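Local coordinates for protein collectin placenta 1 (Mus musculus, PDB 2OX9) that binds the leukocyte cell-surface glycan Lewis(x) through the calcium-dependent carbohydrate-recognition domain of a scavenger receptor C-type lectin, at residues A[39-42]-A[47-50]; A[62-67]-A[75-80]. One frame throughout, in Å; residues are numbered along the deposited sequence.

Interaction 1: residues A[39-42]-A[47-50]; sequences HLVF and EEQQ. With CA (calcium ion), chain L.
Phe42 and Glu48 meet through a calcium ion, one giving its backbone carbonyl and the other its carboxylate. Phe42 O lies 2.3 Å from the calcium and Glu48 OE1 2.5 Å from it, while Glu48 OE2 stays back at 2.9 Å from the metal, leaving OE1 as the bound oxygen. Glu48 can span the gap from helix 46-54 because its side chain is almost fully stretched: CG is anti to the backbone N (chi1 -175°) and the chain stays extended beyond it. The carboxylate brings OE2 to 3.2 Å from Phe42 O, two acceptors that lie close without a hydrogen bond, beside the shared cation. Val41 CG2 adds a loose contact, 4.3 Å from Glu48 OE1.

The Phe42 ring takes no part in the metal site. Its bond to CB points away from helix 46-54, and with CG anti to the carbonyl carbon (chi1 -63°) the ring is carried against the imidazole of His39. There His39 ND1 stands 3.2 Å above the Phe42 ring plane, over its centre. The same nitrogen donates to Leu40 O, 2.7 Å from His39 ND1; the donor sits well above the carbonyl plane but the acceptor lies close to the plane of the imidazole, which helps to set the rotation of that ring.

Two waters, Asn44 and Glu129 fill out the calcium shell, and Tyr17 OH is hydrogen-bonded to Glu48 OE1, so the coordinating oxygen has a second partner that helps place it. This calcium is one of several in the domain and is distinct from the one in the glycan pocket. The chemistry implies that a loop leaving strand 39-40 is tied to helix 46-54 by metal coordination, with the cation probably offsetting the negative charge of the buried Glu48 and of Glu129.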
loop_
_atom_site.group_PDB
_atom_site.type_symbol
_atom_site.label_atom_id
_atom_site.label_comp_id
_atom_site.label_asym_id
_atom_site.label_seq_id
_atom_site.Cartn_x
_atom_site.Cartn_y
_atom_site.Cartn_z
ATOM N N HIS A 39 1.681 -9.427 -4.293
ATOM C CA HIS A 39 2.377 -8.147 -4.304
ATOM C C HIS A 39 1.688 -7.167 -3.358
ATOM O O HIS A 39 0.513 -7.340 -3.028
ATOM C CB HIS A 39 2.394 -7.558 -5.721
ATOM C CG HIS A 39 1.033 -7.293 -6.283
ATOM N ND1 HIS A 39 0.295 -6.173 -5.954
ATOM C CD2 HIS A 39 0.261 -8.020 -7.122
ATOM C CE1 HIS A 39 -0.874 -6.227 -6.564
ATOM N NE2 HIS A 39 -0.920 -7.336 -7.281
ATOM N N LEU A 40 2.426 -6.167 -2.887
ATOM C CA LEU A 40 1.804 -5.157 -2.025
ATOM C C LEU A 40 0.641 -4.641 -2.867
ATOM O O LEU A 40 0.795 -4.373 -4.054
ATOM C CB LEU A 40 2.793 -4.042 -1.706
ATOM C CG LEU A 40 3.796 -4.367 -0.586
ATOM C CD1 LEU A 40 4.886 -3.308 -0.541
ATOM C CD2 LEU A 40 3.060 -4.428 0.751
ATOM N N VAL A 41 -0.525 -4.515 -2.247
ATOM C CA VAL A 41 -1.744 -4.100 -2.933
ATOM C C VAL A 41 -1.713 -2.900 -3.896
ATOM O O VAL A 41 -1.138 -1.838 -3.603
ATOM C CB VAL A 41 -2.893 -3.864 -1.889
ATOM C CG1 VAL A 41 -2.723 -2.492 -1.214
ATOM C CG2 VAL A 41 -4.243 -3.974 -2.570
ATOM N N PHE A 42 -2.327 -3.097 -5.058
ATOM C CA PHE A 42 -2.470 -2.045 -6.068
ATOM C C PHE A 42 -3.950 -1.674 -6.003
ATOM O O PHE A 42 -4.815 -2.509 -6.254
ATOM C CB PHE A 42 -2.162 -2.562 -7.482
ATOM C CG PHE A 42 -0.746 -3.040 -7.675
ATOM C CD1 PHE A 42 -0.396 -3.741 -8.829
ATOM C CD2 PHE A 42 0.232 -2.806 -6.713
ATOM C CE1 PHE A 42 0.895 -4.201 -9.021
ATOM C CE2 PHE A 42 1.535 -3.265 -6.899
ATOM C CZ PHE A 42 1.864 -3.967 -8.060
ATOM N N GLU A 47 -14.111 1.356 -5.760
ATOM C CA GLU A 47 -14.780 0.207 -5.151
ATOM C C GLU A 47 -13.783 -0.652 -4.392
ATOM O O GLU A 47 -14.080 -1.130 -3.300
ATOM C CB GLU A 47 -15.479 -0.660 -6.198
ATOM C CG GLU A 47 -16.588 0.037 -6.943
ATOM C CD GLU A 47 -16.196 0.361 -8.364
ATOM O OE1 GLU A 47 -15.140 1.010 -8.558
ATOM O OE2 GLU A 47 -16.946 -0.038 -9.283
ATOM N N GLU A 48 -12.601 -0.847 -4.971
ATOM C CA GLU A 48 -11.578 -1.649 -4.309
ATOM C C GLU A 48 -11.077 -0.873 -3.085
ATOM O O GLU A 48 -10.784 -1.452 -2.042
ATOM C CB GLU A 48 -10.408 -1.943 -5.264
ATOM C CG GLU A 48 -9.362 -2.887 -4.673
ATOM C CD GLU A 48 -8.217 -3.202 -5.628
ATOM O OE1 GLU A 48 -7.517 -4.209 -5.393
ATOM O OE2 GLU A 48 -8.003 -2.443 -6.598
ATOM N N GLN A 49 -10.995 0.446 -3.228
ATOM C CA GLN A 49 -10.543 1.318 -2.144
ATOM C C GLN A 49 -11.491 1.262 -0.952
ATOM O O GLN A 49 -11.055 1.188 0.195
ATOM C CB GLN A 49 -10.452 2.773 -2.636
ATOM C CG GLN A 49 -10.231 3.798 -1.535
ATOM C CD GLN A 49 -8.925 3.597 -0.798
ATOM O OE1 GLN A 49 -7.868 3.417 -1.409
ATOM N NE2 GLN A 49 -8.985 3.643 0.525
ATOM N N GLN A 50 -12.786 1.325 -1.237
ATOM C CA GLN A 50 -13.808 1.287 -0.203
ATOM C C GLN A 50 -13.799 -0.041 0.543
ATOM O O GLN A 50 -13.914 -0.072 1.772
ATOM C CB GLN A 50 -15.188 1.505 -0.815
ATOM C CG GLN A 50 -15.845 2.835 -0.452
ATOM C CD GLN A 50 -15.960 3.052 1.052
ATOM O OE1 GLN A 50 -16.494 2.210 1.780
ATOM N NE2 GLN A 50 -15.456 4.189 1.525
HETATM CA CA CA L . -5.857 -4.281 -7.266
HETATM O O HOH W 1 -7.236 -5.270 -8.725
HETATM O O HOH W 2 -4.222 -4.804 -8.904
#

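Interaction 2: residues A[62-67]-A[75-80]; sequences HWIGLT and WKWLDG
Leu66 and Thr67 pair with Trp77 and Lys76 in a short antiparallel beta hairpin, entered through the His-Trp-Ile-Gly-Leu sequence that carries the WIGL motif of C-type lectin domains. Thr67 and Lys76 form the hydrogen-bonded pair, satisfying each other twice: Thr67 N gives to Lys76 O at 3.1 Å, and Lys76 N returns a nearly straight bond to Thr67 O. Leu66 and Trp77 form the next, non-hydrogen-bonded pair, and Leu66 N turns back across the corner to Ile64 O, 2.8 Å away, closing an inverse gamma turn centred on Gly65. At this corner the chain leaves strand 62-64 for the hairpin.

Gly65 O accepts one hydrogen bond and two weaker C-H approaches. Leu78 N donates to it at 2.9 Å, though the bond is bent (135° at the hydrogen) and the donor is tilted from the carbonyl plane. Trp77 adds a CA-H...O contact, and the edge of its indole brings CE3 to 3.0 Å from the same Gly65 O. Beyond, Gly80 N reaches Trp77 O and closes a type I turn. Trp63 NE1, further back, is satisfied by the carbonyl of Glu24.

Between these bonds the side chains interlock. Leu66, its CG anti to the backbone N (chi1 -170°), lies with CG 3.5 Å from Trp75 CE3, the two side chains crossing at about a right angle. Ile64 CD1 packs near the far end of the Trp77 indole, and Leu78 CG settles beside Gly65, where the absence of a side chain leaves room for it. Outside the two segments, Trp75 meets Trp88 edge-to-face. The Trp77 face takes a CH-pi contact: Leu66 CD1 sits 3.8 Å from the centroid of its six-membered ring, 14° off the normal.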
loop_
_atom_site.group_PDB
_atom_site.type_symbol
_atom_site.label_atom_id
_atom_site.label_comp_id
_atom_site.label_asym_id
_atom_site.label_seq_id
_atom_site.Cartn_x
_atom_site.Cartn_y
_atom_site.Cartn_z
ATOM N N HIS A 62 -1.274 1.047 6.703
ATOM C CA HIS A 62 -1.017 -0.104 5.840
ATOM C C HIS A 62 -0.300 0.246 4.549
ATOM O O HIS A 62 -0.809 1.016 3.742
ATOM C CB HIS A 62 -2.326 -0.806 5.467
ATOM C CG HIS A 62 -2.947 -1.578 6.585
ATOM N ND1 HIS A 62 -3.699 -0.982 7.573
ATOM C CD2 HIS A 62 -2.917 -2.901 6.878
ATOM C CE1 HIS A 62 -4.106 -1.903 8.428
ATOM N NE2 HIS A 62 -3.644 -3.076 8.030
ATOM N N TRP A 63 0.876 -0.339 4.353
ATOM C CA TRP A 63 1.648 -0.109 3.132
ATOM C C TRP A 63 0.853 -0.603 1.912
ATOM O O TRP A 63 0.179 -1.635 1.988
ATOM C CB TRP A 63 2.945 -0.917 3.167
ATOM C CG TRP A 63 4.020 -0.446 4.092
ATOM C CD1 TRP A 63 4.714 -1.214 4.987
ATOM C CD2 TRP A 63 4.633 0.856 4.120
ATOM N NE1 TRP A 63 5.726 -0.475 5.561
ATOM C CE2 TRP A 63 5.700 0.794 5.049
ATOM C CE3 TRP A 63 4.390 2.059 3.446
ATOM C CZ2 TRP A 63 6.526 1.897 5.323
ATOM C CZ3 TRP A 63 5.212 3.158 3.715
ATOM C CH2 TRP A 63 6.266 3.066 4.648
ATOM N N ILE A 64 0.924 0.130 0.801
ATOM C CA ILE A 64 0.297 -0.307 -0.448
ATOM C C ILE A 64 1.449 -0.285 -1.471
ATOM O O ILE A 64 2.471 0.343 -1.225
ATOM C CB ILE A 64 -0.882 0.602 -0.912
ATOM C CG1 ILE A 64 -0.405 2.029 -1.168
ATOM C CG2 ILE A 64 -2.007 0.571 0.139
ATOM C CD1 ILE A 64 -1.477 2.907 -1.805
ATOM N N GLY A 65 1.295 -0.974 -2.598
ATOM C CA GLY A 65 2.384 -1.052 -3.570
ATOM C C GLY A 65 2.632 0.155 -4.457
ATOM O O GLY A 65 2.706 0.015 -5.684
ATOM N N LEU A 66 2.803 1.322 -3.837
ATOM C CA LEU A 66 3.010 2.577 -4.556
ATOM C C LEU A 66 4.211 3.358 -4.030
ATOM O O LEU A 66 4.320 3.583 -2.824
ATOM C CB LEU A 66 1.766 3.451 -4.397
ATOM C CG LEU A 66 1.693 4.691 -5.272
ATOM C CD1 LEU A 66 1.418 4.226 -6.693
ATOM C CD2 LEU A 66 0.585 5.631 -4.807
ATOM N N THR A 67 5.096 3.795 -4.927
ATOM C CA THR A 67 6.273 4.565 -4.514
ATOM C C THR A 67 6.683 5.571 -5.586
ATOM O O THR A 67 6.223 5.501 -6.736
ATOM C CB THR A 67 7.518 3.670 -4.269
ATOM O OG1 THR A 67 8.030 3.214 -5.524
ATOM C CG2 THR A 67 7.176 2.468 -3.411
ATOM N N TRP A 75 4.641 8.892 -9.026
ATOM C CA TRP A 75 4.140 7.713 -8.331
ATOM C C TRP A 75 3.678 6.590 -9.249
ATOM O O TRP A 75 2.905 6.814 -10.168
ATOM C CB TRP A 75 3.001 8.120 -7.380
ATOM C CG TRP A 75 3.474 8.959 -6.235
ATOM C CD1 TRP A 75 3.617 10.320 -6.215
ATOM C CD2 TRP A 75 3.906 8.491 -4.950
ATOM N NE1 TRP A 75 4.111 10.724 -4.996
ATOM C CE2 TRP A 75 4.297 9.624 -4.202
ATOM C CE3 TRP A 75 4.002 7.223 -4.358
ATOM C CZ2 TRP A 75 4.776 9.528 -2.891
ATOM C CZ3 TRP A 75 4.477 7.128 -3.059
ATOM C CH2 TRP A 75 4.859 8.277 -2.337
ATOM N N LYS A 76 4.159 5.377 -8.988
ATOM C CA LYS A 76 3.801 4.219 -9.796
ATOM C C LYS A 76 3.649 3.007 -8.900
ATOM O O LYS A 76 4.233 2.947 -7.825
ATOM C CB LYS A 76 4.904 3.891 -10.814
ATOM C CG LYS A 76 5.362 5.038 -11.692
ATOM C CD LYS A 76 6.569 4.597 -12.510
ATOM C CE LYS A 76 7.048 5.692 -13.444
ATOM N NZ LYS A 76 8.196 5.221 -14.278
ATOM N N TRP A 77 2.876 2.035 -9.362
ATOM C CA TRP A 77 2.685 0.800 -8.614
ATOM C C TRP A 77 3.929 -0.051 -8.861
ATOM O O TRP A 77 4.672 0.178 -9.822
ATOM C CB TRP A 77 1.423 0.083 -9.092
ATOM C CG TRP A 77 0.168 0.878 -8.831
ATOM C CD1 TRP A 77 -0.574 1.576 -9.749
ATOM C CD2 TRP A 77 -0.457 1.098 -7.562
ATOM N NE1 TRP A 77 -1.618 2.217 -9.127
ATOM C CE2 TRP A 77 -1.570 1.942 -7.785
ATOM C CE3 TRP A 77 -0.184 0.666 -6.254
ATOM C CZ2 TRP A 77 -2.410 2.362 -6.747
ATOM C CZ3 TRP A 77 -1.019 1.085 -5.221
ATOM C CH2 TRP A 77 -2.120 1.925 -5.478
ATOM N N LEU A 78 4.171 -1.019 -7.994
ATOM C CA LEU A 78 5.345 -1.861 -8.115
ATOM C C LEU A 78 5.546 -2.498 -9.484
ATOM O O LEU A 78 6.684 -2.770 -9.887
ATOM C CB LEU A 78 5.304 -2.943 -7.046
ATOM C CG LEU A 78 5.418 -2.380 -5.634
ATOM C CD1 LEU A 78 5.478 -3.527 -4.646
ATOM C CD2 LEU A 78 6.666 -1.523 -5.525
ATOM N N ASP A 79 4.451 -2.730 -10.200
ATOM C CA ASP A 79 4.527 -3.344 -11.517
ATOM C C ASP A 79 4.814 -2.305 -12.598
ATOM O O ASP A 79 4.637 -2.570 -13.784
ATOM C CB ASP A 79 3.225 -4.075 -11.831
ATOM C CG ASP A 79 2.093 -3.131 -12.180
ATOM O OD1 ASP A 79 2.193 -1.919 -11.882
ATOM O OD2 ASP A 79 1.094 -3.613 -12.750
ATOM N N GLY A 80 5.246 -1.122 -12.175
ATOM C CA GLY A 80 5.573 -0.068 -13.118
ATOM C C GLY A 80 4.429 0.772 -13.648
ATOM O O GLY A 80 4.669 1.776 -14.318
#

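Overall arrangement
Interaction 1 closes before interaction 2 opens along the chain, and their centres are about 10 Å apart. Val41 and Phe42 join them. Val41 O probably accepts a hydrogen bond from Gly65 N at 2.8 Å and lies 3.3 Å from Trp77 CZ3. Val41 CG1 packs 3.4 Å from Ile64 CG2, and Phe42 CD2 meets Trp77 CE3 at 3.5 Å, the rings inclined by about 40°. The segment that gives a carbonyl to one calcium thus also adjoins the corner at Gly65 that leads into the hairpin. Interaction 2 comes near the sugar-binding end through Trp75, whose side chain is about 4 Å from a bound calcium and about 9 Å from the galactose (nearest atoms).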